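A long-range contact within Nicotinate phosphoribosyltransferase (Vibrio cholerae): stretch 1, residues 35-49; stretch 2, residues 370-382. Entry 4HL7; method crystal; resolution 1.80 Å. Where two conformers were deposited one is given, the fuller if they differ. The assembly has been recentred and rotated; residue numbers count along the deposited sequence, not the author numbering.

Stretch 1, residues 35-49: PDVSVRYELIVRSEE
Stretch 2 (370-382) PLSIVIKLAECQG

The two stretches, over 320 residues apart in sequence, pair as neighbouring antiparallel strands, running from Ser38 in stretch 1 and ending at Cys380 in stretch 2. The strand axes lie at 148°; the two stretches bury 1060 Å² between them, both sides summed. The paired backbones are extended except at Ala378.

Leu371 has chi1 t and chi2 14°, off the wells, and Leu371 CD1 packs 3.4 Å from Val45 CG1. Ile373, t/t, sits opposite Val45 in a non-hydrogen-bonded pair, with Ile373 CD1 3.9 Å from Val45 CG2. Val374 is opposite Ile44 and bonds both ways: Val374 N to Ile44 O at 3.1 Å, Ile44 N to Val374 O at 3.0 Å. Ile375, t/t, faces Leu43 (m, p), with Ile375 CG1 3.6 Å from Leu43 CG. Lys376 pairs with Glu42: Lys376 N to Glu42 O is 2.9 Å, Glu42 N to Lys376 O 2.8 Å.

Leu377 (t, p) lies opposite Tyr41 (chi1 m, chi2 -89°). Leu377 CD1 sits over the ring face, 4.3 Å from the centroid of the Tyr41 ring, a CH-pi contact. Val39, Tyr41, Leu43, Val45, Ile373, Ile375, Leu377 and Cys380 share one largely buried face, which their mostly apolar side chains fill. Arg40, Glu42, Ile44, Val374, Lys376 and Glu379 point to the other, more open face, which suits charged groups.

Ala378 makes a beta bulge, with phi/psi -96/-33. Arg40 O accepts from Ala378 N at 2.8 Å and from Glu379 N at 3.3 Å. Arg40 N returns a 3.0 Å bond to Glu379 O. The small Ala378 CB lies over one face of the Arg40 guanidinium, 3.5 Å from Arg40 NH1. Arg40 (t, t, p, chi4 86°) reaches Glu379 (t, t), forming a salt bridge from Arg40 NH2 to Glu379 OE1 at 3.1 Å. Arg40 NH1 also bridges Glu42 OE1 at 2.7 Å.

Cys380 is t; Cys380 SG is 3.6 Å from Val37 CG1. Gln381 turns to phi/psi 50/37. Gln381 N donates to Ser38 O at 2.9 Å. The m/m side chain of Gln381 folds back, so Gln381 OE1 accepts from Ser38 N at 2.8 Å.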

# COMPACT_ATOMS: atom_id res chain seq x y z
N PRO A 35 10.25 19.44 -3.48
CA PRO A 35 10.27 19.91 -2.08
C PRO A 35 9.18 20.94 -1.69
O PRO A 35 8.91 21.10 -0.49
CB PRO A 35 11.66 20.57 -1.97
CG PRO A 35 11.96 21.02 -3.35
CD PRO A 35 11.45 19.86 -4.22
N ASP A 36 8.62 21.68 -2.65
CA ASP A 36 7.58 22.69 -2.36
C ASP A 36 6.20 22.28 -2.91
O ASP A 36 5.31 23.09 -2.99
CB ASP A 36 7.97 24.04 -2.91
CG ASP A 36 9.09 24.70 -2.10
OD1 ASP A 36 8.92 24.87 -0.86
OD2 ASP A 36 10.12 25.05 -2.70
N VAL A 37 6.05 21.04 -3.33
CA VAL A 37 4.72 20.60 -3.80
C VAL A 37 3.82 20.29 -2.62
O VAL A 37 4.27 19.67 -1.67
CB VAL A 37 4.92 19.36 -4.68
CG1 VAL A 37 3.60 18.60 -4.91
CG2 VAL A 37 5.56 19.80 -6.02
N SER A 38 2.54 20.72 -2.66
CA SER A 38 1.60 20.41 -1.57
C SER A 38 0.59 19.33 -2.01
O SER A 38 0.39 19.14 -3.23
CB SER A 38 0.86 21.65 -1.17
OG SER A 38 1.79 22.61 -0.63
N VAL A 39 -0.06 18.70 -1.06
CA VAL A 39 -1.04 17.65 -1.39
C VAL A 39 -2.17 17.65 -0.38
O VAL A 39 -2.04 18.24 0.72
CB VAL A 39 -0.41 16.20 -1.45
CG1 VAL A 39 0.50 15.98 -2.67
CG2 VAL A 39 0.34 15.86 -0.17
N ARG A 40 -3.24 16.93 -0.71
CA ARG A 40 -4.31 16.65 0.25
C ARG A 40 -4.68 15.19 0.08
O ARG A 40 -4.92 14.74 -1.06
CB ARG A 40 -5.55 17.50 0.03
CG ARG A 40 -6.67 17.15 1.05
CD ARG A 40 -7.78 18.19 1.08
NE ARG A 40 -8.17 18.57 -0.29
CZ ARG A 40 -9.06 17.88 -0.99
NH1 ARG A 40 -9.63 16.77 -0.48
NH2 ARG A 40 -9.36 18.27 -2.18
N TYR A 41 -4.71 14.44 1.20
CA TYR A 41 -5.20 13.05 1.19
C TYR A 41 -6.52 13.00 1.90
O TYR A 41 -6.74 13.78 2.87
CB TYR A 41 -4.31 12.13 2.00
CG TYR A 41 -2.86 11.97 1.53
CD1 TYR A 41 -2.51 10.99 0.59
CD2 TYR A 41 -1.85 12.89 1.94
CE1 TYR A 41 -1.16 10.80 0.20
CE2 TYR A 41 -0.52 12.73 1.54
CZ TYR A 41 -0.18 11.72 0.65
OH TYR A 41 1.17 11.58 0.26
N GLU A 42 -7.35 12.01 1.52
CA GLU A 42 -8.63 11.83 2.19
C GLU A 42 -8.82 10.40 2.59
O GLU A 42 -8.64 9.49 1.76
CB GLU A 42 -9.82 12.25 1.28
CG GLU A 42 -9.82 13.73 0.94
CD GLU A 42 -10.09 14.62 2.18
OE1 GLU A 42 -9.80 15.85 2.06
OE2 GLU A 42 -10.64 14.13 3.22
N LEU A 43 -9.20 10.18 3.84
CA LEU A 43 -9.44 8.82 4.27
C LEU A 43 -10.87 8.71 4.68
O LEU A 43 -11.43 9.63 5.28
CB LEU A 43 -8.56 8.40 5.44
CG LEU A 43 -7.05 8.33 5.21
CD1 LEU A 43 -6.46 9.73 5.41
CD2 LEU A 43 -6.35 7.33 6.12
N ILE A 44 -11.46 7.57 4.39
CA ILE A 44 -12.84 7.37 4.83
C ILE A 44 -12.93 6.00 5.50
O ILE A 44 -12.38 5.03 5.00
CB ILE A 44 -13.86 7.56 3.68
CG1 ILE A 44 -15.24 7.01 4.12
CG2 ILE A 44 -13.31 7.00 2.37
CD1 ILE A 44 -16.36 7.52 3.29
N VAL A 45 -13.51 6.00 6.69
CA VAL A 45 -13.81 4.79 7.40
C VAL A 45 -15.29 4.55 7.26
O VAL A 45 -16.09 5.39 7.65
CB VAL A 45 -13.42 4.93 8.90
CG1 VAL A 45 -13.66 3.64 9.66
CG2 VAL A 45 -11.96 5.38 9.04
N ARG A 46 -15.66 3.39 6.70
CA ARG A 46 -17.09 3.04 6.48
C ARG A 46 -17.57 1.89 7.40
O ARG A 46 -16.75 1.19 8.02
CB ARG A 46 -17.33 2.68 4.99
N SER A 47 -18.90 1.76 7.52
CA SER A 47 -19.54 0.54 8.06
C SER A 47 -19.12 0.26 9.50
O SER A 47 -18.85 -0.88 9.89
CB SER A 47 -19.26 -0.67 7.12
N GLU A 48 -19.04 1.32 10.31
CA GLU A 48 -18.88 1.13 11.75
C GLU A 48 -19.79 2.08 12.53
O GLU A 48 -19.57 3.31 12.57
CB GLU A 48 -17.41 1.24 12.18
CG GLU A 48 -16.56 0.02 11.82
CD GLU A 48 -16.80 -1.20 12.71
OE1 GLU A 48 -16.50 -1.13 13.94
OE2 GLU A 48 -17.26 -2.25 12.17
N GLU A 49 -20.81 1.47 13.16
CA GLU A 49 -21.92 2.20 13.79
C GLU A 49 -21.44 2.96 15.02
O GLU A 49 -20.70 2.42 15.84
CB GLU A 49 -23.06 1.24 14.14
N PRO A 370 -12.30 -7.22 9.21
CA PRO A 370 -11.42 -6.04 9.35
C PRO A 370 -12.19 -4.75 9.11
O PRO A 370 -13.23 -4.78 8.43
CB PRO A 370 -10.38 -6.22 8.21
CG PRO A 370 -10.37 -7.68 7.96
CD PRO A 370 -11.77 -8.19 8.22
N LEU A 371 -11.66 -3.63 9.61
CA LEU A 371 -12.27 -2.31 9.37
C LEU A 371 -12.11 -1.98 7.90
O LEU A 371 -11.05 -2.18 7.32
CB LEU A 371 -11.57 -1.24 10.21
CG LEU A 371 -12.15 0.20 10.18
CD1 LEU A 371 -13.55 0.24 9.55
CD2 LEU A 371 -12.17 0.78 11.58
N SER A 372 -13.16 -1.44 7.33
CA SER A 372 -13.17 -1.01 5.93
C SER A 372 -12.58 0.38 5.92
O SER A 372 -13.16 1.30 6.57
CB SER A 372 -14.63 -0.91 5.46
OG SER A 372 -15.45 -1.84 6.18
N ILE A 373 -11.46 0.54 5.27
CA ILE A 373 -10.81 1.87 5.26
C ILE A 373 -10.04 2.11 3.99
O ILE A 373 -9.27 1.27 3.50
CB ILE A 373 -9.92 2.13 6.50
CG1 ILE A 373 -9.27 3.50 6.41
CG2 ILE A 373 -8.80 1.11 6.64
CD1 ILE A 373 -8.63 3.96 7.71
N VAL A 374 -10.24 3.31 3.46
CA VAL A 374 -9.61 3.66 2.23
C VAL A 374 -8.93 5.01 2.36
O VAL A 374 -9.40 5.90 3.05
CB VAL A 374 -10.65 3.71 1.09
CG1 VAL A 374 -10.01 4.27 -0.19
CG2 VAL A 374 -11.29 2.32 0.87
N ILE A 375 -7.83 5.14 1.67
CA ILE A 375 -7.22 6.43 1.54
C ILE A 375 -7.04 6.77 0.06
O ILE A 375 -6.85 5.88 -0.81
CB ILE A 375 -5.89 6.47 2.26
CG1 ILE A 375 -5.31 7.88 2.13
CG2 ILE A 375 -4.97 5.37 1.70
CD1 ILE A 375 -4.09 8.16 2.94
N LYS A 376 -7.07 8.06 -0.23
CA LYS A 376 -6.70 8.49 -1.54
C LYS A 376 -5.97 9.82 -1.52
O LYS A 376 -6.26 10.68 -0.68
CB LYS A 376 -7.93 8.55 -2.48
CG LYS A 376 -9.02 9.54 -2.11
N LEU A 377 -5.05 9.97 -2.47
CA LEU A 377 -4.49 11.28 -2.78
C LEU A 377 -5.56 12.00 -3.57
O LEU A 377 -6.02 11.50 -4.60
CB LEU A 377 -3.19 11.10 -3.62
CG LEU A 377 -2.64 12.45 -4.12
CD1 LEU A 377 -2.12 13.22 -2.91
CD2 LEU A 377 -1.50 12.21 -5.13
N ALA A 378 -6.04 13.11 -3.03
CA ALA A 378 -7.18 13.83 -3.63
C ALA A 378 -6.68 14.94 -4.53
O ALA A 378 -7.34 15.29 -5.47
CB ALA A 378 -8.06 14.43 -2.56
N GLU A 379 -5.55 15.55 -4.19
CA GLU A 379 -5.19 16.83 -4.77
C GLU A 379 -3.68 17.01 -4.66
O GLU A 379 -3.07 16.60 -3.69
CB GLU A 379 -5.87 17.94 -3.95
CG GLU A 379 -5.78 19.33 -4.50
CD GLU A 379 -6.48 20.33 -3.58
OE1 GLU A 379 -7.72 20.40 -3.65
OE2 GLU A 379 -5.80 20.98 -2.75
N CYS A 380 -3.11 17.70 -5.64
CA CYS A 380 -1.67 17.98 -5.64
C CYS A 380 -1.49 19.36 -6.29
O CYS A 380 -2.05 19.62 -7.37
CB CYS A 380 -0.97 16.94 -6.50
SG CYS A 380 0.82 17.14 -6.60
N GLN A 381 -0.71 20.23 -5.63
CA GLN A 381 -0.57 21.64 -6.05
C GLN A 381 -1.91 22.28 -6.27
O GLN A 381 -2.07 23.11 -7.17
CB GLN A 381 0.29 21.77 -7.33
CG GLN A 381 1.74 21.44 -7.15
CD GLN A 381 2.42 22.36 -6.16
OE1 GLN A 381 2.14 22.31 -4.97
NE2 GLN A 381 3.28 23.26 -6.66
N GLY A 382 -2.88 21.92 -5.42
CA GLY A 382 -4.23 22.50 -5.50
C GLY A 382 -5.05 22.05 -6.69
O GLY A 382 -6.06 22.68 -7.01
O HOH W 1 2.65 24.23 -3.03
O HOH W 2 5.14 25.28 -5.09
O HOH W 3 -6.86 21.39 -0.31